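Local structure of tyrocidine synthetase 3 (Brevibacillus brevis, 2JGP) at residues Ala16-Trp19 with Glu20-Asn24; Thr470-Glu474 with Glu475-Gly479; Ala362-Glu365 with Pro366-Gly369. The protein is a nonribosomal peptide synthetase whose carrier and condensation domains, the part described here, serve peptide-bond formation in tyrocidine biosynthesis. All coordinates share one frame; numbering follows the deposited sequence.

Overall arrangement
The three contacts are local and spread over two domains. Contact 1 comes first in the chain, on helix 10-23 of the peptidyl carrier domain. Contacts 3 and 2 follow in that order, both in the condensation domain. Contact 3 is a turn in the loop between strands 350-356 and 373-379. Contact 2 is the loop and adjoining strand ends of the hairpin formed by strands 465-471 and 476-483. Centres of contacts 1 and 2 lie about 36 Å apart, those of 1 and 3 about 31 Å, and those of 2 and 3 about 27 Å. None touches another. Together they sample a carrier helix and two chain reversals of the domain that probably receives its cargo.

Contact 1 (Ala16-Trp19 with Glu20-Asn24); sequences AQVW and EQVLN
The carbonyl oxygen W19 O accepts the shortest bond here, from L23 N at 2.8 Å. It belongs to the last turns of helix 10-23, an alpha helix of the peptidyl carrier domain. The N-H...O angle is 161°. Three more i to i+4 bonds run beside it: E20 N to A16 O, Q21 N to Q17 O, and V22 N to V18 O. The last is 2.9 Å long. The run ends at N24, where phi turns positive. N24 N still reaches E20 O, but that bond is weak.

Side chains lean on the oxygens of the preceding turn. L23 CB sits 3.2 Å from W19 O. L23 CD1 comes to 4.5 Å from W19 CB, a loose apolar contact. V18 and V22 lie side by side and point the same way. In V22, CG1 is anti to the backbone N (chi1 168°), which leaves CG2 beside that N and facing V18 CG1, 4.1 Å away. The pair belongs to the face on helix 41-55, where V18 touches S50 and M51 and V22 touches R43.

W19 is buried. Its indole meets F34 edge-to-face and also packs on V47. L23 touches F34 too, so the two residues that share the W19 O bond also share an aromatic neighbour. This joins the first helix of the carrier domain to the following loop and to helix 41-55. E20 is different: its chain is extended beyond CG and runs back beside A16 and Q17, in the preceding turn. The carboxylate oxygen E20 OE1 accepts a hydrogen bond from V28 N, while E20 CG lies 3.2 Å from A16 O.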
ATOM      1  N   ALA A  16       5.993   3.994  20.977  1.00 62.13           N
ATOM      2  CA  ALA A  16       7.434   4.205  21.082  1.00 62.25           C
ATOM      3  C   ALA A  16       7.762   5.683  20.992  1.00 62.51           C
ATOM      4  O   ALA A  16       8.590   6.177  21.741  1.00 62.48           O
ATOM      5  CB  ALA A  16       8.163   3.434  19.998  1.00 61.85           C
ATOM      6  N   GLN A  17       7.102   6.370  20.058  1.00 62.85           N
ATOM      7  CA  GLN A  17       7.242   7.818  19.873  1.00 63.73           C
ATOM      8  C   GLN A  17       6.866   8.590  21.139  1.00 63.29           C
ATOM      9  O   GLN A  17       7.594   9.487  21.563  1.00 63.55           O
ATOM     10  CB  GLN A  17       6.385   8.258  18.674  1.00 64.43           C
ATOM     11  CG  GLN A  17       5.906   9.716  18.649  1.00 67.41           C
ATOM     12  CD  GLN A  17       4.415   9.881  19.004  1.00 70.20           C
ATOM     13  OE1 GLN A  17       3.547   9.022  18.698  1.00 68.57           O
ATOM     14  NE2 GLN A  17       4.111  10.995  19.639  1.00 71.43           N
ATOM     15  N   VAL A  18       5.731   8.240  21.733  1.00 62.50           N
ATOM     16  CA  VAL A  18       5.291   8.861  22.974  1.00 62.45           C
ATOM     17  C   VAL A  18       6.263   8.601  24.136  1.00 62.29           C
ATOM     18  O   VAL A  18       6.584   9.522  24.883  1.00 62.39           O
ATOM     19  CB  VAL A  18       3.854   8.431  23.348  1.00 62.10           C
ATOM     20  CG1 VAL A  18       3.521   8.850  24.771  1.00 62.69           C
ATOM     21  CG2 VAL A  18       2.845   9.051  22.362  1.00 62.48           C
ATOM     22  N   TRP A  19       6.749   7.368  24.276  1.00 62.36           N
ATOM     23  CA  TRP A  19       7.700   7.051  25.349  1.00 62.56           C
ATOM     24  C   TRP A  19       8.990   7.858  25.214  1.00 62.39           C
ATOM     25  O   TRP A  19       9.528   8.343  26.205  1.00 62.10           O
ATOM     26  CB  TRP A  19       8.060   5.569  25.355  1.00 62.96           C
ATOM     27  CG  TRP A  19       6.996   4.654  25.879  1.00 63.49           C
ATOM     28  CD1 TRP A  19       5.646   4.884  25.915  1.00 63.84           C
ATOM     29  CD2 TRP A  19       7.191   3.329  26.392  1.00 63.87           C
ATOM     30  NE1 TRP A  19       4.999   3.794  26.433  1.00 65.01           N
ATOM     31  CE2 TRP A  19       5.922   2.825  26.736  1.00 64.57           C
ATOM     32  CE3 TRP A  19       8.319   2.526  26.602  1.00 64.06           C
ATOM     33  CZ2 TRP A  19       5.742   1.547  27.276  1.00 64.31           C
ATOM     34  CZ3 TRP A  19       8.140   1.255  27.138  1.00 63.99           C
ATOM     35  CH2 TRP A  19       6.859   0.781  27.467  1.00 64.03           C
ATOM     36  N   GLU A  20       9.492   7.972  23.989  1.00 62.51           N
ATOM     37  CA  GLU A  20      10.704   8.751  23.722  1.00 62.71           C
ATOM     38  C   GLU A  20      10.545  10.204  24.167  1.00 62.82           C
ATOM     39  O   GLU A  20      11.436  10.765  24.800  1.00 62.68           O
ATOM     40  CB  GLU A  20      11.063   8.693  22.239  1.00 63.04           C
ATOM     41  CG  GLU A  20      11.565   7.329  21.796  1.00 63.33           C
ATOM     42  CD  GLU A  20      11.593   7.161  20.286  1.00 66.02           C
ATOM     43  OE1 GLU A  20      12.142   6.139  19.824  1.00 64.22           O
ATOM     44  OE2 GLU A  20      11.077   8.045  19.565  1.00 66.58           O
ATOM     45  N   GLN A  21       9.403  10.799  23.847  1.00 62.85           N
ATOM     46  CA  GLN A  21       9.116  12.177  24.256  1.00 63.10           C
ATOM     47  C   GLN A  21       8.977  12.319  25.768  1.00 62.64           C
ATOM     48  O   GLN A  21       9.580  13.214  26.376  1.00 62.15           O
ATOM     49  CB  GLN A  21       7.841  12.673  23.577  1.00 63.41           C
ATOM     50  CG  GLN A  21       7.965  12.822  22.064  1.00 65.47           C
ATOM     51  CD  GLN A  21       9.127  13.714  21.650  1.00 68.07           C
ATOM     52  OE1 GLN A  21       9.965  13.320  20.834  1.00 71.81           O
ATOM     53  NE2 GLN A  21       9.191  14.911  22.221  1.00 69.10           N
ATOM     54  N   VAL A  22       8.188  11.437  26.372  1.00 62.26           N
ATOM     55  CA  VAL A  22       7.914  11.516  27.806  1.00 62.33           C
ATOM     56  C   VAL A  22       9.161  11.203  28.643  1.00 62.31           C
ATOM     57  O   VAL A  22       9.462  11.916  29.605  1.00 62.21           O
ATOM     58  CB  VAL A  22       6.775  10.562  28.211  1.00 62.41           C
ATOM     59  CG1 VAL A  22       6.695  10.439  29.737  1.00 62.75           C
ATOM     60  CG2 VAL A  22       5.446  11.045  27.624  1.00 62.19           C
ATOM     61  N   LEU A  23       9.882  10.150  28.266  1.00 62.35           N
ATOM     62  CA  LEU A  23      11.080   9.732  29.004  1.00 62.64           C
ATOM     63  C   LEU A  23      12.345  10.506  28.627  1.00 62.52           C
ATOM     64  O   LEU A  23      13.325  10.477  29.377  1.00 62.40           O
ATOM     65  CB  LEU A  23      11.345   8.237  28.815  1.00 62.62           C
ATOM     66  CG  LEU A  23      10.315   7.275  29.405  1.00 62.83           C
ATOM     67  CD1 LEU A  23      10.632   5.845  28.997  1.00 63.43           C
ATOM     68  CD2 LEU A  23      10.269   7.406  30.926  1.00 62.60           C
ATOM     69  N   ASN A  24      12.321  11.186  27.480  1.00 62.46           N
ATOM     70  CA  ASN A  24      13.518  11.796  26.900  1.00 62.62           C
ATOM     71  C   ASN A  24      14.619  10.751  26.734  1.00 62.80           C
ATOM     72  O   ASN A  24      15.753  10.944  27.160  1.00 62.53           O
ATOM     73  CB  ASN A  24      14.013  12.987  27.738  1.00 62.75           C
ATOM     74  CG  ASN A  24      15.164  13.733  27.074  1.00 63.11           C
ATOM     75  OD1 ASN A  24      15.334  13.672  25.855  1.00 64.71           O
ATOM     76  ND2 ASN A  24      15.968  14.425  27.875  1.00 62.89           N
TER

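Contact 2 (Thr470-Glu474 with Glu475-Gly479); sequences TEERE and EMTIG
T470 and T477 form the tight part of this beta hairpin, which joins antiparallel strands 465-471 and 476-483 of the condensation domain. They are a hydrogen-bonded pair. T477 N gives a nearly straight bond of 2.7 Å to T470 O, and T470 N returns one of 2.8 Å to T477 O. T470 O is gripped twice. The hydroxyl T477 OG1 also donates to it, at 3.2 Å, from the opposite face of the carbonyl plane. A chi1 of 63° sets that hydroxyl between the backbone N and carbonyl carbon, within reach of the oxygen of its cross-strand partner. M476 CA adds a CA-H...O contact to the same atom. On the other side of the sheet M476 packs on L318 of helix 312-325, and E471 bonds H319 there. E472 N completes the tight part with a bond to E475 O at 2.8 Å.

Beyond that bond the loop is looser. R473 and E474 are exposed, joined by a long salt bridge between R473 NE and E474 OE1. R473 N and E475 N, buried by the contact, have no partner in the model. E475 OE1 accepts a hydrogen bond from G311 N, and E472 OE1 bonds the hydroxyl of S437. The stem of E472 crosses T477 at a slant, with CG 3.8 Å from T477 CG2. Beside the T470-T477 pair, a water sits 2.7 Å from T470 OG1 and donates a weak bond to T477 O.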
ATOM      1  N   THR A 470      12.192  -5.392  -5.688  1.00 66.07           N
ATOM      2  CA  THR A 470      11.580  -6.697  -5.441  1.00 67.09           C
ATOM      3  C   THR A 470      12.638  -7.712  -5.012  1.00 68.16           C
ATOM      4  O   THR A 470      13.603  -7.953  -5.737  1.00 68.12           O
ATOM      5  CB  THR A 470      10.847  -7.217  -6.695  1.00 67.17           C
ATOM      6  OG1 THR A 470       9.864  -6.257  -7.102  1.00 67.17           O
ATOM      7  CG2 THR A 470      10.163  -8.547  -6.415  1.00 67.21           C
ATOM      8  N   GLU A 471      12.448  -8.295  -3.831  1.00 69.47           N
ATOM      9  CA  GLU A 471      13.359  -9.314  -3.316  1.00 70.57           C
ATOM     10  C   GLU A 471      12.974 -10.664  -3.913  1.00 71.24           C
ATOM     11  O   GLU A 471      11.957 -11.241  -3.536  1.00 71.25           O
ATOM     12  CB  GLU A 471      13.308  -9.345  -1.787  1.00 70.69           C
ATOM     13  CG  GLU A 471      14.368 -10.230  -1.156  1.00 71.71           C
ATOM     14  CD  GLU A 471      14.968  -9.627   0.103  1.00 72.68           C
ATOM     15  OE1 GLU A 471      14.214  -9.305   1.050  1.00 73.98           O
ATOM     16  OE2 GLU A 471      16.204  -9.480   0.140  1.00 73.38           O
ATOM     17  N   GLU A 472      13.794 -11.159  -4.840  1.00 72.27           N
ATOM     18  CA  GLU A 472      13.417 -12.290  -5.705  1.00 73.13           C
ATOM     19  C   GLU A 472      13.960 -13.656  -5.282  1.00 73.66           C
ATOM     20  O   GLU A 472      13.786 -14.631  -6.016  1.00 74.06           O
ATOM     21  CB  GLU A 472      13.829 -11.999  -7.160  1.00 73.31           C
ATOM     22  CG  GLU A 472      12.845 -11.117  -7.922  1.00 73.99           C
ATOM     23  CD  GLU A 472      11.566 -11.843  -8.327  1.00 74.85           C
ATOM     24  OE1 GLU A 472      11.399 -13.033  -7.978  1.00 75.70           O
ATOM     25  OE2 GLU A 472      10.722 -11.215  -9.005  1.00 75.75           O
ATOM     26  N   ARG A 473      14.595 -13.721  -4.111  1.00 74.00           N
ATOM     27  CA  ARG A 473      15.127 -14.961  -3.505  1.00 74.29           C
ATOM     28  C   ARG A 473      16.637 -15.122  -3.740  1.00 74.02           C
ATOM     29  O   ARG A 473      17.379 -15.403  -2.801  1.00 74.18           O
ATOM     30  CB  ARG A 473      14.342 -16.235  -3.911  1.00 74.66           C
ATOM     31  CG  ARG A 473      14.933 -17.073  -5.062  1.00 75.61           C
ATOM     32  CD  ARG A 473      13.896 -17.985  -5.705  1.00 77.20           C
ATOM     33  NE  ARG A 473      14.433 -18.651  -6.893  1.00 78.47           N
ATOM     34  CZ  ARG A 473      13.718 -19.379  -7.753  1.00 79.46           C
ATOM     35  NH1 ARG A 473      12.409 -19.555  -7.579  1.00 79.88           N
ATOM     36  NH2 ARG A 473      14.317 -19.936  -8.802  1.00 79.64           N
ATOM     37  N   GLU A 474      17.085 -14.928  -4.979  1.00 73.64           N
ATOM     38  CA  GLU A 474      18.513 -14.987  -5.298  1.00 73.35           C
ATOM     39  C   GLU A 474      19.114 -13.596  -5.534  1.00 72.64           C
ATOM     40  O   GLU A 474      20.306 -13.477  -5.796  1.00 72.70           O
ATOM     41  CB  GLU A 474      18.796 -15.934  -6.481  1.00 73.57           C
ATOM     42  CG  GLU A 474      18.381 -15.452  -7.871  1.00 74.29           C
ATOM     43  CD  GLU A 474      16.896 -15.612  -8.131  1.00 75.56           C
ATOM     44  OE1 GLU A 474      16.520 -16.469  -8.961  1.00 76.15           O
ATOM     45  OE2 GLU A 474      16.104 -14.883  -7.498  1.00 76.16           O
ATOM     46  N   GLU A 475      18.282 -12.557  -5.452  1.00 71.71           N
ATOM     47  CA  GLU A 475      18.748 -11.168  -5.382  1.00 70.80           C
ATOM     48  C   GLU A 475      17.569 -10.207  -5.296  1.00 70.14           C
ATOM     49  O   GLU A 475      16.431 -10.574  -5.580  1.00 69.98           O
ATOM     50  CB  GLU A 475      19.610 -10.787  -6.594  1.00 70.72           C
ATOM     51  CG  GLU A 475      18.964 -11.063  -7.946  1.00 70.33           C
ATOM     52  CD  GLU A 475      19.783 -10.542  -9.112  1.00 69.68           C
ATOM     53  OE1 GLU A 475      20.746  -9.777  -8.889  1.00 68.69           O
ATOM     54  OE2 GLU A 475      19.459 -10.898 -10.262  1.00 69.68           O
ATOM     55  N   MET A 476      17.859  -8.976  -4.893  1.00 69.29           N
ATOM     56  CA  MET A 476      16.913  -7.884  -5.024  1.00 68.67           C
ATOM     57  C   MET A 476      17.002  -7.369  -6.459  1.00 67.66           C
ATOM     58  O   MET A 476      18.100  -7.185  -6.985  1.00 67.29           O
ATOM     59  CB  MET A 476      17.258  -6.765  -4.045  1.00 69.06           C
ATOM     60  CG  MET A 476      16.284  -5.601  -4.054  1.00 70.15           C
ATOM     61  SD  MET A 476      16.951  -4.152  -3.218  1.00 73.08           S
ATOM     62  CE  MET A 476      18.236  -3.659  -4.366  1.00 72.26           C
ATOM     63  N   THR A 477      15.850  -7.160  -7.092  1.00 66.43           N
ATOM     64  CA  THR A 477      15.799  -6.558  -8.419  1.00 65.70           C
ATOM     65  C   THR A 477      15.211  -5.160  -8.315  1.00 65.00           C
ATOM     66  O   THR A 477      14.376  -4.891  -7.449  1.00 64.66           O
ATOM     67  CB  THR A 477      14.946  -7.382  -9.393  1.00 65.73           C
ATOM     68  OG1 THR A 477      13.591  -7.411  -8.936  1.00 65.85           O
ATOM     69  CG2 THR A 477      15.480  -8.803  -9.508  1.00 65.48           C
ATOM     70  N   ILE A 478      15.664  -4.284  -9.205  1.00 64.28           N
ATOM     71  CA  ILE A 478      15.238  -2.893  -9.252  1.00 63.87           C
ATOM     72  C   ILE A 478      14.459  -2.669 -10.546  1.00 63.26           C
ATOM     73  O   ILE A 478      15.001  -2.852 -11.635  1.00 62.70           O
ATOM     74  CB  ILE A 478      16.468  -1.952  -9.194  1.00 63.94           C
ATOM     75  CG1 ILE A 478      17.152  -2.065  -7.831  1.00 64.48           C
ATOM     76  CG2 ILE A 478      16.072  -0.501  -9.433  1.00 64.79           C
ATOM     77  CD1 ILE A 478      16.277  -1.620  -6.675  1.00 64.80           C
ATOM     78  N   GLY A 479      13.186  -2.297 -10.412  1.00 62.59           N
ATOM     79  CA  GLY A 479      12.322  -2.024 -11.560  1.00 62.29           C
ATOM     80  C   GLY A 479      11.947  -0.553 -11.618  1.00 61.86           C
ATOM     81  O   GLY A 479      11.679   0.066 -10.584  1.00 61.57           O
TER
HETATM   82  O   HOH W   1      11.323  -4.788  -8.871  1.00 53.26           O

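Contact 3 (Ala362-Glu365 with Pro366-Gly369); sequences ADLE and PIVG
A type I beta turn from L364 to I367 follows a short 3-10 segment in the loop between strands 350-356 and 373-379 of the condensation domain. Its closing bond, I367 N to L364 O, is weak: 3.4 Å long, though fairly straight at 164°. Two residues earlier, E365 N bonds A362 O at 3.1 Å, so a 3-10 bond leads into the turn's own i to i+3 bond.

P366 fills the third position of the turn. Its nitrogen has no hydrogen to give, so the 3-10 pattern of N-H donors is interrupted there. The ring carbon P366 CD stands where a donor might, 3.3 Å from D363 O and 3.6 Å from A362 O. The ring also touches L249.

L364 and I367 are the buried pair. Their side chains meet at a slant, L364 CD2 to I367 CD1 at 4.1 Å. In I367 the ethyl branch is opposite the carbonyl carbon (chi1 -58°), which brings it back over the turn beside D363 O. L364 also packs on I88. D363 OD1 forms a salt bridge with R250, next to L249, which the P366 ring touches. R359 spans the turn: its NH1 donates a hydrogen bond to I367 O and a weak one to L364 O. I367 CG1 and CD1 both lie 3.5 Å from the carbonyl oxygen D363 O.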
ATOM      1  N   ALA A 362      -5.005  -6.648  12.345  1.00 62.46           N
ATOM      2  CA  ALA A 362      -5.209  -8.052  11.987  1.00 62.14           C
ATOM      3  C   ALA A 362      -6.537  -8.277  11.262  1.00 61.87           C
ATOM      4  O   ALA A 362      -6.584  -8.972  10.252  1.00 62.13           O
ATOM      5  CB  ALA A 362      -5.144  -8.924  13.242  1.00 62.37           C
ATOM      6  N   ASP A 363      -7.607  -7.673  11.775  1.00 61.55           N
ATOM      7  CA  ASP A 363      -8.960  -7.898  11.254  1.00 61.38           C
ATOM      8  C   ASP A 363      -9.176  -7.380   9.831  1.00 60.96           C
ATOM      9  O   ASP A 363     -10.101  -7.817   9.150  1.00 60.81           O
ATOM     10  CB  ASP A 363     -10.009  -7.282  12.194  1.00 61.35           C
ATOM     11  CG  ASP A 363     -10.165  -8.054  13.501  1.00 61.89           C
ATOM     12  OD1 ASP A 363     -10.737  -7.481  14.452  1.00 61.78           O
ATOM     13  OD2 ASP A 363      -9.723  -9.221  13.591  1.00 62.61           O
ATOM     14  N   LEU A 364      -8.339  -6.442   9.389  1.00 60.71           N
ATOM     15  CA  LEU A 364      -8.429  -5.912   8.033  1.00 60.71           C
ATOM     16  C   LEU A 364      -7.662  -6.745   7.006  1.00 60.65           C
ATOM     17  O   LEU A 364      -7.900  -6.611   5.807  1.00 60.79           O
ATOM     18  CB  LEU A 364      -7.928  -4.464   7.987  1.00 60.58           C
ATOM     19  CG  LEU A 364      -8.637  -3.450   8.889  1.00 60.52           C
ATOM     20  CD1 LEU A 364      -8.084  -2.054   8.633  1.00 60.88           C
ATOM     21  CD2 LEU A 364     -10.153  -3.468   8.689  1.00 59.60           C
ATOM     22  N   GLU A 365      -6.750  -7.599   7.465  1.00 60.87           N
ATOM     23  CA  GLU A 365      -5.856  -8.330   6.563  1.00 61.12           C
ATOM     24  C   GLU A 365      -6.550  -9.290   5.572  1.00 61.13           C
ATOM     25  O   GLU A 365      -6.108  -9.397   4.422  1.00 60.81           O
ATOM     26  CB  GLU A 365      -4.763  -9.066   7.364  1.00 61.25           C
ATOM     27  CG  GLU A 365      -3.787  -8.114   8.073  1.00 62.48           C
ATOM     28  CD  GLU A 365      -2.807  -8.823   9.003  1.00 64.02           C
ATOM     29  OE1 GLU A 365      -2.159  -8.134   9.826  1.00 63.79           O
ATOM     30  OE2 GLU A 365      -2.695 -10.064   8.928  1.00 65.27           O
ATOM     31  N   PRO A 366      -7.631  -9.982   5.998  1.00 61.06           N
ATOM     32  CA  PRO A 366      -8.256 -10.969   5.115  1.00 61.26           C
ATOM     33  C   PRO A 366      -9.416 -10.436   4.270  1.00 61.19           C
ATOM     34  O   PRO A 366     -10.013 -11.201   3.513  1.00 61.70           O
ATOM     35  CB  PRO A 366      -8.775 -12.013   6.104  1.00 61.43           C
ATOM     36  CG  PRO A 366      -9.148 -11.213   7.318  1.00 61.22           C
ATOM     37  CD  PRO A 366      -8.314  -9.944   7.304  1.00 61.49           C
ATOM     38  N   ILE A 367      -9.717  -9.143   4.384  1.00 61.15           N
ATOM     39  CA  ILE A 367     -10.900  -8.566   3.759  1.00 60.89           C
ATOM     40  C   ILE A 367     -10.655  -8.221   2.290  1.00 60.98           C
ATOM     41  O   ILE A 367      -9.628  -7.651   1.934  1.00 60.58           O
ATOM     42  CB  ILE A 367     -11.361  -7.292   4.504  1.00 60.89           C
ATOM     43  CG1 ILE A 367     -11.662  -7.604   5.978  1.00 60.34           C
ATOM     44  CG2 ILE A 367     -12.590  -6.679   3.829  1.00 60.99           C
ATOM     45  CD1 ILE A 367     -12.185  -6.417   6.759  1.00 60.52           C
ATOM     46  N   VAL A 368     -11.616  -8.564   1.439  1.00 61.22           N
ATOM     47  CA  VAL A 368     -11.617  -8.108   0.054  1.00 61.17           C
ATOM     48  C   VAL A 368     -12.244  -6.703  -0.027  1.00 61.41           C
ATOM     49  O   VAL A 368     -13.401  -6.502   0.329  1.00 61.59           O
ATOM     50  CB  VAL A 368     -12.366  -9.121  -0.840  1.00 61.42           C
ATOM     51  CG1 VAL A 368     -12.505  -8.608  -2.268  1.00 61.20           C
ATOM     52  CG2 VAL A 368     -11.642 -10.480  -0.800  1.00 61.11           C
ATOM     53  N   GLY A 369     -11.464  -5.730  -0.477  1.00 61.17           N
ATOM     54  CA  GLY A 369     -11.912  -4.340  -0.510  1.00 61.41           C
ATOM     55  C   GLY A 369     -10.774  -3.404  -0.856  1.00 61.44           C
ATOM     56  O   GLY A 369      -9.631  -3.841  -1.055  1.00 61.58           O
TER